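Long-range contact in glycoside hydrolase family 43 (Halothermothrix orenii, PDB 4QQS), which is a thermostable five-bladed beta-propeller glycosidase with alpha-L-arabinofuranosidase activity, probably hydrolysing O-glycosyl bonds in plant polysaccharides such as xylan: residues G38-E43 with W50-L55. Numbering follows the deposited sequence.
Sequences GFKVWE and WELKGL
Four backbone hydrogen bonds pair 38-43 with 50-55 as the outer antiparallel hairpin of a four-stranded propeller blade. E43 and E51 form a hydrogen-bonded pair, whereas W42-L52 and K40-L55 are non-hydrogen-bonded pairs; the one-residue shift between those two identifies a beta bulge. Within it V41 N donates to G54 O almost along the C=O axis (176°), and K53 N reaches V41 O at 2.8 Å.

Outward along the side chain, K53 CB lies 3.7 Å from V41 O; CG passes E43 CB. A bend at chi2 (-125°) turns it across E43: K53 CD approaches E43 OE1 at 3.6 Å, and CE packs between that oxygen and E43 CB. K53 NZ meets E43 OE1 at 2.7 Å, from above the carboxylate plane, and E51 OE2 more loosely at 3.4 Å. E43, extended with CG anti to the backbone N, also bridges R26 through OE2.

On the other face, L52 CD1 sits over the five-membered ring of W42, 3.8 Å from its centroid and 20° off the normal, a CH-pi contact.

The two carboxylates approach to 4.4 Å between E43 OE2 and E51 OE2; shared K53 and R26 on E43 probably offset their repulsion and keep both ionised.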
loop_
_atom_site.group_PDB
_atom_site.type_symbol
_atom_site.label_atom_id
_atom_site.label_comp_id
_atom_site.label_asym_id
_atom_site.label_seq_id
_atom_site.Cartn_x
_atom_site.Cartn_y
_atom_site.Cartn_z
ATOM N N GLY A 38 14.626 -6.837 -4.172
ATOM C CA GLY A 38 13.938 -5.815 -4.933
ATOM C C GLY A 38 12.487 -6.174 -5.167
ATOM O O GLY A 38 11.882 -6.911 -4.391
ATOM N N PHE A 39 11.921 -5.636 -6.240
ATOM C CA PHE A 39 10.489 -5.724 -6.477
ATOM C C PHE A 39 10.170 -6.135 -7.887
ATOM O O PHE A 39 10.604 -5.492 -8.846
ATOM C CB PHE A 39 9.806 -4.385 -6.157
ATOM C CG PHE A 39 10.146 -3.885 -4.790
ATOM C CD1 PHE A 39 9.576 -4.474 -3.675
ATOM C CD2 PHE A 39 11.071 -2.873 -4.615
ATOM C CE1 PHE A 39 9.932 -4.068 -2.412
ATOM C CE2 PHE A 39 11.443 -2.460 -3.350
ATOM C CZ PHE A 39 10.869 -3.057 -2.246
ATOM N N LYS A 40 9.364 -7.185 -7.985
ATOM C CA LYS A 40 8.780 -7.608 -9.239
ATOM C C LYS A 40 7.660 -6.673 -9.669
ATOM O O LYS A 40 7.009 -6.008 -8.857
ATOM C CB LYS A 40 8.227 -9.027 -9.102
ATOM C CG LYS A 40 9.306 -10.085 -8.950
ATOM C CD LYS A 40 8.743 -11.461 -8.674
ATOM C CE LYS A 40 9.830 -12.518 -8.791
ATOM N NZ LYS A 40 9.397 -13.854 -8.313
ATOM N N VAL A 41 7.446 -6.655 -10.978
ATOM C CA VAL A 41 6.338 -5.960 -11.614
ATOM C C VAL A 41 5.598 -6.934 -12.531
ATOM O O VAL A 41 6.217 -7.758 -13.204
ATOM C CB VAL A 41 6.809 -4.691 -12.372
ATOM C CG1 VAL A 41 7.836 -5.023 -13.449
ATOM C CG2 VAL A 41 5.624 -3.909 -12.929
ATOM N N TRP A 42 4.269 -6.836 -12.508
ATOM C CA TRP A 42 3.389 -7.577 -13.394
ATOM C C TRP A 42 2.571 -6.561 -14.188
ATOM O O TRP A 42 2.261 -5.468 -13.699
ATOM C CB TRP A 42 2.433 -8.476 -12.612
ATOM C CG TRP A 42 3.039 -9.570 -11.781
ATOM C CD1 TRP A 42 3.038 -10.900 -12.082
ATOM C CD2 TRP A 42 3.701 -9.455 -10.506
ATOM N NE1 TRP A 42 3.641 -11.617 -11.081
ATOM C CE2 TRP A 42 4.058 -10.759 -10.103
ATOM C CE3 TRP A 42 4.002 -8.384 -9.654
ATOM C CZ2 TRP A 42 4.710 -11.023 -8.904
ATOM C CZ3 TRP A 42 4.647 -8.659 -8.458
ATOM C CH2 TRP A 42 4.991 -9.961 -8.098
ATOM N N GLU A 43 2.194 -6.937 -15.404
ATOM C CA GLU A 43 1.423 -6.063 -16.270
ATOM C C GLU A 43 0.090 -6.709 -16.645
ATOM O O GLU A 43 0.004 -7.935 -16.811
ATOM C CB GLU A 43 2.223 -5.744 -17.530
ATOM C CG GLU A 43 1.583 -4.683 -18.402
ATOM C CD GLU A 43 2.341 -4.432 -19.688
ATOM O OE1 GLU A 43 3.580 -4.363 -19.645
ATOM O OE2 GLU A 43 1.688 -4.301 -20.744
ATOM N N TRP A 50 -2.737 -11.269 -15.700
ATOM C CA TRP A 50 -1.470 -10.672 -15.275
ATOM C C TRP A 50 -0.282 -11.457 -15.791
ATOM O O TRP A 50 -0.295 -12.696 -15.785
ATOM C CB TRP A 50 -1.375 -10.613 -13.747
ATOM C CG TRP A 50 -2.360 -9.664 -13.161
ATOM C CD1 TRP A 50 -3.605 -9.963 -12.705
ATOM C CD2 TRP A 50 -2.192 -8.247 -12.984
ATOM N NE1 TRP A 50 -4.228 -8.826 -12.254
ATOM C CE2 TRP A 50 -3.380 -7.759 -12.421
ATOM C CE3 TRP A 50 -1.161 -7.343 -13.264
ATOM C CZ2 TRP A 50 -3.559 -6.413 -12.107
ATOM C CZ3 TRP A 50 -1.346 -6.014 -12.981
ATOM C CH2 TRP A 50 -2.539 -5.556 -12.407
ATOM N N GLU A 51 0.745 -10.725 -16.231
ATOM C CA GLU A 51 1.974 -11.341 -16.716
ATOM C C GLU A 51 3.172 -10.759 -15.959
ATOM O O GLU A 51 3.330 -9.543 -15.848
ATOM C CB GLU A 51 2.107 -11.208 -18.232
ATOM C CG GLU A 51 2.184 -9.810 -18.740
ATOM C CD GLU A 51 2.295 -9.729 -20.252
ATOM O OE1 GLU A 51 2.753 -10.699 -20.900
ATOM O OE2 GLU A 51 1.925 -8.674 -20.794
ATOM N N LEU A 52 4.006 -11.640 -15.431
ATOM C CA LEU A 52 5.206 -11.235 -14.720
ATOM C C LEU A 52 6.221 -10.652 -15.696
ATOM O O LEU A 52 6.501 -11.256 -16.726
ATOM C CB LEU A 52 5.776 -12.459 -14.015
ATOM C CG LEU A 52 7.114 -12.278 -13.306
ATOM C CD1 LEU A 52 7.053 -11.191 -12.229
ATOM C CD2 LEU A 52 7.579 -13.602 -12.706
ATOM N N LYS A 53 6.780 -9.488 -15.360
ATOM C CA LYS A 53 7.719 -8.772 -16.222
ATOM C C LYS A 53 9.060 -8.455 -15.559
ATOM O O LYS A 53 9.762 -7.546 -15.997
ATOM C CB LYS A 53 7.091 -7.480 -16.752
ATOM C CG LYS A 53 5.806 -7.695 -17.551
ATOM C CD LYS A 53 5.895 -7.080 -18.948
ATOM C CE LYS A 53 4.741 -7.489 -19.847
ATOM N NZ LYS A 53 4.533 -6.534 -20.984
ATOM N N GLY A 54 9.422 -9.216 -14.533
ATOM C CA GLY A 54 10.751 -9.131 -13.950
ATOM C C GLY A 54 10.879 -8.125 -12.825
ATOM O O GLY A 54 9.888 -7.630 -12.290
ATOM N N LEU A 55 12.120 -7.829 -12.448
ATOM C CA LEU A 55 12.376 -6.878 -11.367
ATOM C C LEU A 55 12.370 -5.450 -11.893
ATOM O O LEU A 55 13.270 -5.036 -12.624
ATOM C CB LEU A 55 13.709 -7.161 -10.665
ATOM C CG LEU A 55 13.826 -8.468 -9.879
ATOM C CD1 LEU A 55 15.229 -8.616 -9.302
ATOM C CD2 LEU A 55 12.794 -8.564 -8.776
HETATM O O HOH W 1 -0.478 -7.942 -19.955
#